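DsbA family protein (Salmonella typhimurium, PDB 7JVE) is a trimeric thioredoxin-like enzyme of a fimbrial operon that both oxidises thiols and isomerises disulfides. Local coordinates at residues F89-C97 with I123-A134. Numbering follows the deposited sequence.
Sequences FFDYQCSWC and IFSSRWPVSGLA. With EDO (1,2-ethanediol), chain H.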
loop_
_atom_site.group_PDB
_atom_site.type_symbol
_atom_site.label_atom_id
_atom_site.label_comp_id
_atom_site.label_asym_id
_atom_site.label_seq_id
_atom_site.Cartn_x
_atom_site.Cartn_y
_atom_site.Cartn_z
ATOM N N PHE A 89 -8.687 -10.640 20.654
ATOM C CA PHE A 89 -7.347 -11.141 20.382
ATOM C C PHE A 89 -6.419 -9.956 20.113
ATOM O O PHE A 89 -6.646 -9.172 19.183
ATOM C CB PHE A 89 -7.377 -12.094 19.191
ATOM C CG PHE A 89 -8.136 -13.362 19.462
ATOM C CD1 PHE A 89 -9.525 -13.362 19.484
ATOM C CD2 PHE A 89 -7.448 -14.551 19.750
ATOM C CE1 PHE A 89 -10.231 -14.540 19.728
ATOM C CE2 PHE A 89 -8.132 -15.729 20.002
ATOM C CZ PHE A 89 -9.537 -15.737 19.992
ATOM N N PHE A 90 -5.382 -9.824 20.932
ATOM C CA PHE A 90 -4.496 -8.682 20.850
ATOM C C PHE A 90 -3.113 -9.100 21.332
ATOM O O PHE A 90 -2.957 -10.059 22.099
ATOM C CB PHE A 90 -5.008 -7.507 21.692
ATOM C CG PHE A 90 -4.996 -7.801 23.156
ATOM C CD1 PHE A 90 -6.039 -8.500 23.742
ATOM C CD2 PHE A 90 -3.900 -7.456 23.936
ATOM C CE1 PHE A 90 -6.000 -8.809 25.086
ATOM C CE2 PHE A 90 -3.869 -7.750 25.276
ATOM C CZ PHE A 90 -4.915 -8.424 25.853
ATOM N N ASP A 91 -2.117 -8.368 20.839
ATOM C CA ASP A 91 -0.724 -8.457 21.254
ATOM C C ASP A 91 -0.360 -7.092 21.835
ATOM O O ASP A 91 -0.693 -6.059 21.239
ATOM C CB ASP A 91 0.145 -8.828 20.035
ATOM C CG ASP A 91 1.637 -8.967 20.345
ATOM O OD1 ASP A 91 2.150 -8.398 21.343
ATOM O OD2 ASP A 91 2.311 -9.648 19.525
ATOM N N TYR A 92 0.279 -7.073 23.009
ATOM C CA TYR A 92 0.636 -5.780 23.578
ATOM C C TYR A 92 1.582 -4.983 22.675
ATOM O O TYR A 92 1.614 -3.751 22.768
ATOM C CB TYR A 92 1.255 -5.936 24.965
ATOM C CG TYR A 92 0.242 -6.225 26.049
ATOM C CD1 TYR A 92 -0.672 -5.245 26.460
ATOM C CD2 TYR A 92 0.186 -7.469 26.657
ATOM C CE1 TYR A 92 -1.602 -5.500 27.449
ATOM C CE2 TYR A 92 -0.749 -7.743 27.658
ATOM C CZ TYR A 92 -1.641 -6.757 28.046
ATOM O OH TYR A 92 -2.561 -7.020 29.044
ATOM N N GLN A 93 2.344 -5.637 21.800
ATOM C CA GLN A 93 3.252 -4.922 20.913
ATOM C C GLN A 93 2.650 -4.637 19.545
ATOM O O GLN A 93 3.328 -4.087 18.677
ATOM C CB GLN A 93 4.555 -5.695 20.767
ATOM C CG GLN A 93 5.335 -5.682 22.045
ATOM C CD GLN A 93 6.754 -6.103 21.844
ATOM O OE1 GLN A 93 7.615 -5.272 21.520
ATOM N NE2 GLN A 93 7.028 -7.399 22.037
ATOM N N CYS A 94 1.394 -4.978 19.338
ATOM C CA CYS A 94 0.674 -4.527 18.154
ATOM C C CYS A 94 0.404 -3.027 18.256
ATOM O O CYS A 94 -0.353 -2.587 19.130
ATOM C CB CYS A 94 -0.625 -5.309 18.032
ATOM S SG CYS A 94 -1.592 -4.774 16.682
ATOM N N SER A 95 0.999 -2.241 17.353
ATOM C CA SER A 95 0.914 -0.788 17.473
ATOM C C SER A 95 -0.508 -0.266 17.259
ATOM O O SER A 95 -0.896 0.720 17.892
ATOM C CB SER A 95 1.888 -0.099 16.500
ATOM O OG SER A 95 1.572 -0.339 15.138
ATOM N N TRP A 96 -1.314 -0.899 16.404
ATOM C CA TRP A 96 -2.668 -0.372 16.267
ATOM C C TRP A 96 -3.640 -0.928 17.312
ATOM O O TRP A 96 -4.633 -0.253 17.626
ATOM C CB TRP A 96 -3.198 -0.594 14.846
ATOM C CG TRP A 96 -3.604 -1.996 14.499
ATOM C CD1 TRP A 96 -4.880 -2.500 14.465
ATOM C CD2 TRP A 96 -2.738 -3.056 14.078
ATOM N NE1 TRP A 96 -4.853 -3.822 14.065
ATOM C CE2 TRP A 96 -3.553 -4.187 13.823
ATOM C CE3 TRP A 96 -1.354 -3.162 13.891
ATOM C CZ2 TRP A 96 -3.026 -5.415 13.393
ATOM C CZ3 TRP A 96 -0.822 -4.393 13.458
ATOM C CH2 TRP A 96 -1.663 -5.499 13.213
ATOM N N CYS A 97 -3.364 -2.104 17.889
ATOM C CA CYS A 97 -4.098 -2.531 19.083
ATOM C C CYS A 97 -3.906 -1.524 20.198
ATOM O O CYS A 97 -4.850 -1.150 20.902
ATOM C CB CYS A 97 -3.605 -3.888 19.567
ATOM S SG CYS A 97 -3.924 -5.231 18.451
ATOM N N ILE A 123 1.914 -12.002 17.932
ATOM C CA ILE A 123 1.797 -11.960 16.475
ATOM C C ILE A 123 2.979 -12.664 15.819
ATOM O O ILE A 123 2.818 -13.363 14.815
ATOM C CB ILE A 123 1.672 -10.507 15.989
ATOM C CG1 ILE A 123 0.338 -9.918 16.421
ATOM C CG2 ILE A 123 1.849 -10.416 14.464
ATOM C CD1 ILE A 123 0.184 -8.484 16.002
ATOM N N PHE A 124 4.174 -12.503 16.370
ATOM C CA PHE A 124 5.368 -13.117 15.805
ATOM C C PHE A 124 6.063 -14.001 16.838
ATOM O O PHE A 124 5.934 -13.821 18.058
ATOM C CB PHE A 124 6.371 -12.069 15.288
ATOM C CG PHE A 124 5.859 -11.231 14.148
ATOM C CD1 PHE A 124 5.664 -11.786 12.882
ATOM C CD2 PHE A 124 5.596 -9.883 14.334
ATOM C CE1 PHE A 124 5.210 -11.013 11.833
ATOM C CE2 PHE A 124 5.142 -9.103 13.290
ATOM C CZ PHE A 124 4.948 -9.669 12.036
ATOM N N SER A 125 6.827 -14.955 16.310
ATOM C CA SER A 125 7.592 -15.879 17.140
ATOM C C SER A 125 8.493 -15.150 18.141
ATOM O O SER A 125 8.566 -15.532 19.316
ATOM C CB SER A 125 8.413 -16.791 16.223
ATOM O OG SER A 125 9.481 -17.369 16.944
ATOM N N SER A 126 9.184 -14.090 17.700
ATOM C CA SER A 126 10.086 -13.370 18.599
ATOM C C SER A 126 9.343 -12.674 19.734
ATOM O O SER A 126 9.980 -12.241 20.707
ATOM C CB SER A 126 10.913 -12.330 17.827
ATOM O OG SER A 126 10.057 -11.384 17.211
ATOM N N ARG A 127 8.020 -12.549 19.646
ATOM C CA ARG A 127 7.315 -11.906 20.743
ATOM C C ARG A 127 6.963 -12.855 21.883
ATOM O O ARG A 127 6.556 -12.383 22.948
ATOM C CB ARG A 127 6.061 -11.205 20.223
ATOM C CG ARG A 127 6.434 -10.147 19.198
ATOM C CD ARG A 127 5.305 -9.237 18.885
ATOM N NE ARG A 127 5.717 -8.258 17.893
ATOM C CZ ARG A 127 4.874 -7.460 17.270
ATOM N NH1 ARG A 127 3.580 -7.529 17.554
ATOM N NH2 ARG A 127 5.322 -6.613 16.361
ATOM N N TRP A 128 7.143 -14.161 21.715
ATOM C CA TRP A 128 6.708 -15.100 22.749
ATOM C C TRP A 128 7.266 -14.781 24.128
ATOM O O TRP A 128 6.485 -14.775 25.089
ATOM C CB TRP A 128 7.064 -16.525 22.321
ATOM C CG TRP A 128 6.134 -17.030 21.301
ATOM C CD1 TRP A 128 5.755 -16.397 20.152
ATOM C CD2 TRP A 128 5.448 -18.276 21.319
ATOM N NE1 TRP A 128 4.884 -17.179 19.453
ATOM C CE2 TRP A 128 4.666 -18.336 20.151
ATOM C CE3 TRP A 128 5.420 -19.353 22.209
ATOM C CZ2 TRP A 128 3.857 -19.433 19.842
ATOM C CZ3 TRP A 128 4.620 -20.455 21.897
ATOM C CH2 TRP A 128 3.849 -20.479 20.723
ATOM N N PRO A 129 8.558 -14.484 24.306
ATOM C CA PRO A 129 9.027 -14.171 25.675
ATOM C C PRO A 129 8.325 -12.966 26.302
ATOM O O PRO A 129 7.895 -13.039 27.463
ATOM C CB PRO A 129 10.541 -13.953 25.485
ATOM C CG PRO A 129 10.891 -14.658 24.182
ATOM C CD PRO A 129 9.660 -14.491 23.321
ATOM N N VAL A 130 8.153 -11.871 25.559
ATOM C CA VAL A 130 7.490 -10.686 26.107
ATOM C C VAL A 130 5.983 -10.914 26.263
ATOM O O VAL A 130 5.405 -10.598 27.313
ATOM C CB VAL A 130 7.799 -9.446 25.241
ATOM C CG1 VAL A 130 6.932 -8.280 25.638
ATOM C CG2 VAL A 130 9.273 -9.065 25.404
ATOM N N SER A 131 5.318 -11.453 25.234
ATOM C CA SER A 131 3.885 -11.723 25.368
ATOM C C SER A 131 3.612 -12.700 26.507
ATOM O O SER A 131 2.685 -12.495 27.300
ATOM C CB SER A 131 3.293 -12.260 24.057
ATOM O OG SER A 131 3.290 -11.262 23.063
ATOM N N GLY A 132 4.412 -13.767 26.606
ATOM C CA GLY A 132 4.206 -14.729 27.676
ATOM C C GLY A 132 4.395 -14.115 29.049
ATOM O O GLY A 132 3.620 -14.385 29.970
ATOM N N LEU A 133 5.442 -13.300 29.209
ATOM C CA LEU A 133 5.672 -12.623 30.482
ATOM C C LEU A 133 4.523 -11.689 30.823
ATOM O O LEU A 133 4.108 -11.610 31.984
ATOM C CB LEU A 133 6.990 -11.835 30.450
ATOM C CG LEU A 133 7.252 -11.023 31.732
ATOM C CD1 LEU A 133 7.237 -11.941 32.964
ATOM C CD2 LEU A 133 8.557 -10.184 31.705
ATOM N N ALA A 134 4.018 -10.940 29.833
ATOM C CA ALA A 134 2.927 -10.017 30.117
ATOM C C ALA A 134 1.661 -10.775 30.477
ATOM O O ALA A 134 0.885 -10.317 31.321
ATOM C CB ALA A 134 2.676 -9.080 28.928
HETATM C C1 EDO H . 7.914 -20.122 18.773
HETATM O O1 EDO H . 7.259 -19.319 17.798
HETATM C C2 EDO H . 8.743 -19.199 19.662
HETATM O O2 EDO H . 9.351 -19.969 20.716
HETATM O O HOH W 1 4.636 -8.774 22.476
HETATM O O HOH W 2 -1.618 -9.063 30.717
HETATM O O HOH W 3 0.836 -10.202 23.681
#
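The loop leading from strand 84-90 into the Cys94/Cys97 pair, the redox-active centre of this DsbA-family enzyme, packs against segment 123-134, which runs into helix 128-145, and Asp91 joins the two. Its CG lies anti to the backbone N (chi1 -179°), which carries the carboxylate across to 123-134. Asp91 OD2 takes two nearly straight bonds from opposite faces of the carboxylate plane: Ile123 N at 2.9 Å, on the anti side, and Arg127 NH1 at 3.2 Å, from well above the plane, as part of a salt bridge. The carboxylate and guanidinium planes stand 78° apart. The extended Arg127 chain carries its guanidinium between Gln93 CB on one face and Phe124 CD2 on the other; NH2 goes on to a salt bridge with Glu164. Asp91 OD1 turns back on its own loop, accepting from Gln93 N at 2.8 Å in an Asx turn. A water 2.8 Å from Asp91 OD1 also bonds Gln93 NE2 and Ser131 OG, while Gln93 OE1 accepts from Leu167 N. Beside Cys94 the contact turns apolar: Ile123 CD1 meets Cys94 CB at 3.9 Å. At the far end Ala134 CB rests 3.7 Å from Tyr92 CD2, and a second water links Tyr92 OH to Ala134 O. Cys94 occupies the N-cap of helix 95-110, placing the CxxC motif at the N-terminus of the active-site helix, as in the thioredoxin fold.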